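Local coordinates for protein glutamine synthetase (Helicobacter pylori, PDB 5ZLI) that belongs to the type I-beta glutamine synthetases, joining a beta-grasp domain to a larger catalytic domain in a twelve-subunit assembly, at residues 134-145 against 227-238. Sequence-based numbering, arbitrary orientation.
Sequences AYFGAENEFFIF and AQGEVGVKFGDL
E230 reaches across to E139 and E141, its CG and CD each 3.5 Å from E141 CG. With CG anti to the backbone N (chi1 -156°) and the chain extended, its OE1 comes near E139 OE1 (2.9 Å), like charges close together. The E230 carboxylate plane is turned 71° from those of both partners. Three acidic groups gather here; E141 OE1 accepts a hydrogen bond from G277 N. At one end, A227 sets its CB 3.8 Å from F145 CE1 and at the in-plane edge of the F143 ring, while its carbonyl O accepts a hydrogen bond from I144 N (N to A227 O 3.0 Å). Next to it, Q228 lays its CG over one face of F143, 3.6 Å from the ring centroid, and its amide goes on to S276 and G275. F142 and G229 form an antiparallel hydrogen-bonded pair. At the far end F136 and G236 pair likewise; the F136 ring lies alongside L238 (CE1 to CD1 3.4 Å) and stacks on F381 of helix 377-393. Between these ladders, shifted by one residue, the strands bow apart around G232. They are antiparallel neighbours in the catalytic domain's large mixed sheet; the clustered E139, E141 and E230 carboxylates are consistent with this family's acidic metal-binding site.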
loop_
_atom_site.group_PDB
_atom_site.type_symbol
_atom_site.label_atom_id
_atom_site.label_comp_id
_atom_site.label_asym_id
_atom_site.label_seq_id
_atom_site.Cartn_x
_atom_site.Cartn_y
_atom_site.Cartn_z
ATOM N N ALA B 134 -28.446 45.116 38.553
ATOM C CA ALA B 134 -27.212 44.405 38.877
ATOM C C ALA B 134 -26.512 44.110 37.560
ATOM O O ALA B 134 -27.020 43.322 36.756
ATOM C CB ALA B 134 -27.458 43.125 39.669
ATOM N N TYR B 135 -25.382 44.781 37.315
ATOM C CA TYR B 135 -24.677 44.670 36.043
ATOM C C TYR B 135 -23.643 43.555 36.092
ATOM O O TYR B 135 -22.809 43.525 37.004
ATOM C CB TYR B 135 -23.990 45.991 35.708
ATOM C CG TYR B 135 -24.930 47.068 35.254
ATOM C CD1 TYR B 135 -25.505 47.011 33.995
ATOM C CD2 TYR B 135 -25.236 48.160 36.069
ATOM C CE1 TYR B 135 -26.370 48.006 33.544
ATOM C CE2 TYR B 135 -26.098 49.171 35.626
ATOM C CZ TYR B 135 -26.664 49.081 34.353
ATOM O OH TYR B 135 -27.517 50.043 33.862
ATOM N N PHE B 136 -23.663 42.677 35.075
ATOM C CA PHE B 136 -22.699 41.582 34.957
ATOM C C PHE B 136 -22.016 41.625 33.600
ATOM O O PHE B 136 -22.677 41.799 32.572
ATOM C CB PHE B 136 -23.327 40.169 35.059
ATOM C CG PHE B 136 -23.668 39.730 36.444
ATOM C CD1 PHE B 136 -24.753 40.266 37.112
ATOM C CD2 PHE B 136 -22.906 38.767 37.083
ATOM C CE1 PHE B 136 -25.063 39.838 38.389
ATOM C CE2 PHE B 136 -23.215 38.349 38.362
ATOM C CZ PHE B 136 -24.286 38.882 39.007
ATOM N N GLY B 137 -20.717 41.330 33.604
ATOM C CA GLY B 137 -19.916 41.314 32.398
ATOM C C GLY B 137 -18.923 40.168 32.355
ATOM O O GLY B 137 -17.892 40.218 33.025
ATOM N N ALA B 138 -19.194 39.160 31.529
ATOM C CA ALA B 138 -18.420 37.923 31.498
ATOM C C ALA B 138 -17.385 37.938 30.372
ATOM O O ALA B 138 -17.655 38.412 29.261
ATOM C CB ALA B 138 -19.340 36.706 31.328
ATOM N N GLU B 139 -16.188 37.434 30.676
ATOM C CA GLU B 139 -15.170 37.153 29.670
ATOM C C GLU B 139 -15.098 35.633 29.563
ATOM O O GLU B 139 -14.539 34.976 30.454
ATOM C CB GLU B 139 -13.812 37.706 30.093
ATOM C CG GLU B 139 -13.795 39.135 30.630
ATOM C CD GLU B 139 -12.478 39.444 31.365
ATOM O OE1 GLU B 139 -11.625 38.533 31.449
ATOM O OE2 GLU B 139 -12.303 40.573 31.881
ATOM N N ASN B 140 -15.619 35.065 28.472
ATOM C CA ASN B 140 -15.586 33.608 28.289
ATOM C C ASN B 140 -14.429 33.248 27.368
ATOM O O ASN B 140 -14.566 33.226 26.143
ATOM C CB ASN B 140 -16.887 33.057 27.722
ATOM C CG ASN B 140 -18.050 33.226 28.652
ATOM O OD1 ASN B 140 -18.326 32.354 29.478
ATOM N ND2 ASN B 140 -18.769 34.342 28.504
ATOM N N GLU B 141 -13.289 32.930 27.975
ATOM C CA GLU B 141 -12.182 32.343 27.230
ATOM C C GLU B 141 -12.605 30.997 26.647
ATOM O O GLU B 141 -13.366 30.241 27.266
ATOM C CB GLU B 141 -10.940 32.188 28.123
ATOM C CG GLU B 141 -10.480 33.514 28.761
ATOM C CD GLU B 141 -9.272 33.401 29.716
ATOM O OE1 GLU B 141 -9.080 32.331 30.332
ATOM O OE2 GLU B 141 -8.568 34.425 29.919
ATOM N N PHE B 142 -12.097 30.708 25.448
ATOM C CA PHE B 142 -12.456 29.517 24.698
ATOM C C PHE B 142 -11.261 29.025 23.904
ATOM O O PHE B 142 -10.168 29.574 23.972
ATOM C CB PHE B 142 -13.604 29.783 23.751
ATOM C CG PHE B 142 -13.304 30.840 22.737
ATOM C CD1 PHE B 142 -12.591 30.544 21.600
ATOM C CD2 PHE B 142 -13.776 32.126 22.921
ATOM C CE1 PHE B 142 -12.324 31.526 20.668
ATOM C CE2 PHE B 142 -13.538 33.079 22.006
ATOM C CZ PHE B 142 -12.795 32.788 20.863
ATOM N N PHE B 143 -11.484 27.946 23.175
ATOM C CA PHE B 143 -10.462 27.285 22.391
ATOM C C PHE B 143 -11.045 26.952 21.037
ATOM O O PHE B 143 -12.208 26.560 20.922
ATOM C CB PHE B 143 -9.974 25.983 23.025
ATOM C CG PHE B 143 -8.998 26.165 24.136
ATOM C CD1 PHE B 143 -7.628 26.213 23.871
ATOM C CD2 PHE B 143 -9.437 26.274 25.445
ATOM C CE1 PHE B 143 -6.713 26.383 24.892
ATOM C CE2 PHE B 143 -8.531 26.435 26.480
ATOM C CZ PHE B 143 -7.162 26.491 26.210
ATOM N N ILE B 144 -10.229 27.046 20.020
ATOM C CA ILE B 144 -10.636 26.629 18.705
ATOM C C ILE B 144 -9.679 25.547 18.290
ATOM O O ILE B 144 -8.486 25.800 18.111
ATOM C CB ILE B 144 -10.646 27.775 17.709
ATOM C CG1 ILE B 144 -11.745 28.754 18.135
ATOM C CG2 ILE B 144 -10.742 27.197 16.276
ATOM C CD1 ILE B 144 -12.167 29.746 17.072
ATOM N N PHE B 145 -10.173 24.332 18.230
ATOM C CA PHE B 145 -9.361 23.192 17.862
ATOM C C PHE B 145 -9.614 22.777 16.411
ATOM O O PHE B 145 -10.554 23.234 15.754
ATOM C CB PHE B 145 -9.628 22.057 18.856
ATOM C CG PHE B 145 -9.137 22.345 20.277
ATOM C CD1 PHE B 145 -7.799 22.729 20.508
ATOM C CD2 PHE B 145 -9.992 22.207 21.368
ATOM C CE1 PHE B 145 -7.334 22.973 21.790
ATOM C CE2 PHE B 145 -9.536 22.445 22.664
ATOM C CZ PHE B 145 -8.212 22.828 22.875
ATOM N N ALA B 227 -4.457 27.269 21.895
ATOM C CA ALA B 227 -5.487 27.566 20.893
ATOM C C ALA B 227 -6.581 28.462 21.462
ATOM O O ALA B 227 -7.724 28.447 21.002
ATOM C CB ALA B 227 -6.104 26.298 20.308
ATOM N N GLN B 228 -6.227 29.258 22.447
ATOM C CA GLN B 228 -7.188 29.919 23.295
ATOM C C GLN B 228 -7.438 31.334 22.788
ATOM O O GLN B 228 -6.589 31.948 22.128
ATOM C CB GLN B 228 -6.681 29.944 24.733
ATOM C CG GLN B 228 -7.789 29.855 25.741
ATOM C CD GLN B 228 -7.304 29.979 27.150
ATOM O OE1 GLN B 228 -6.160 30.357 27.395
ATOM N NE2 GLN B 228 -8.180 29.704 28.093
ATOM N N GLY B 229 -8.615 31.854 23.129
ATOM C CA GLY B 229 -9.052 33.152 22.652
ATOM C C GLY B 229 -10.079 33.715 23.604
ATOM O O GLY B 229 -10.516 33.043 24.540
ATOM N N GLU B 230 -10.467 34.960 23.350
ATOM C CA GLU B 230 -11.359 35.669 24.255
ATOM C C GLU B 230 -11.906 36.900 23.529
ATOM O O GLU B 230 -11.197 37.541 22.748
ATOM C CB GLU B 230 -10.579 36.086 25.514
ATOM C CG GLU B 230 -11.343 36.344 26.833
ATOM C CD GLU B 230 -10.407 36.951 27.890
ATOM O OE1 GLU B 230 -10.768 37.053 29.089
ATOM O OE2 GLU B 230 -9.265 37.280 27.504
ATOM N N VAL B 231 -13.157 37.251 23.828
ATOM C CA VAL B 231 -13.768 38.481 23.338
ATOM C C VAL B 231 -14.445 39.165 24.521
ATOM O O VAL B 231 -15.174 38.526 25.288
ATOM C CB VAL B 231 -14.780 38.231 22.200
ATOM C CG1 VAL B 231 -15.424 39.549 21.750
ATOM C CG2 VAL B 231 -14.110 37.537 21.030
ATOM N N GLY B 232 -14.169 40.456 24.683
ATOM C CA GLY B 232 -14.832 41.266 25.683
ATOM C C GLY B 232 -16.140 41.821 25.154
ATOM O O GLY B 232 -16.166 42.465 24.102
ATOM N N VAL B 233 -17.225 41.587 25.903
ATOM C CA VAL B 233 -18.563 42.033 25.544
ATOM C C VAL B 233 -19.030 43.069 26.569
ATOM O O VAL B 233 -18.529 43.149 27.692
ATOM C CB VAL B 233 -19.546 40.844 25.458
ATOM C CG1 VAL B 233 -19.308 40.065 24.205
ATOM C CG2 VAL B 233 -19.360 39.928 26.638
ATOM N N LYS B 234 -19.980 43.897 26.160
ATOM C CA LYS B 234 -20.491 44.910 27.070
ATOM C C LYS B 234 -21.154 44.251 28.277
ATOM O O LYS B 234 -21.849 43.240 28.142
ATOM C CB LYS B 234 -21.485 45.827 26.342
ATOM C CG LYS B 234 -21.307 47.302 26.680
ATOM C CD LYS B 234 -22.612 48.096 26.560
ATOM C CE LYS B 234 -22.604 49.389 27.419
ATOM N NZ LYS B 234 -22.878 49.225 28.892
ATOM N N PHE B 235 -20.891 44.805 29.472
ATOM C CA PHE B 235 -21.705 44.558 30.660
ATOM C C PHE B 235 -23.178 44.476 30.312
ATOM O O PHE B 235 -23.633 45.101 29.344
ATOM C CB PHE B 235 -21.525 45.665 31.704
ATOM C CG PHE B 235 -20.285 45.531 32.559
ATOM C CD1 PHE B 235 -19.022 45.470 31.995
ATOM C CD2 PHE B 235 -20.394 45.507 33.958
ATOM C CE1 PHE B 235 -17.890 45.357 32.801
ATOM C CE2 PHE B 235 -19.270 45.406 34.760
ATOM C CZ PHE B 235 -18.015 45.331 34.173
ATOM N N GLY B 236 -23.918 43.678 31.080
ATOM C CA GLY B 236 -25.367 43.653 30.982
ATOM C C GLY B 236 -25.996 43.309 32.317
ATOM O O GLY B 236 -25.326 42.804 33.228
ATOM N N ASP B 237 -27.309 43.578 32.418
ATOM C CA ASP B 237 -28.058 43.190 33.608
ATOM C C ASP B 237 -28.114 41.663 33.708
ATOM O O ASP B 237 -27.803 40.939 32.761
ATOM C CB ASP B 237 -29.448 43.839 33.615
ATOM C CG ASP B 237 -30.477 43.116 32.737
ATOM O OD1 ASP B 237 -30.908 41.989 33.103
ATOM O OD2 ASP B 237 -30.884 43.713 31.702
ATOM N N LEU B 238 -28.537 41.177 34.875
ATOM C CA LEU B 238 -28.233 39.799 35.232
ATOM C C LEU B 238 -28.712 38.838 34.160
ATOM O O LEU B 238 -27.950 37.994 33.688
ATOM C CB LEU B 238 -28.836 39.433 36.584
ATOM C CG LEU B 238 -28.351 38.035 37.013
ATOM C CD1 LEU B 238 -27.992 38.046 38.487
ATOM C CD2 LEU B 238 -29.298 36.878 36.683
#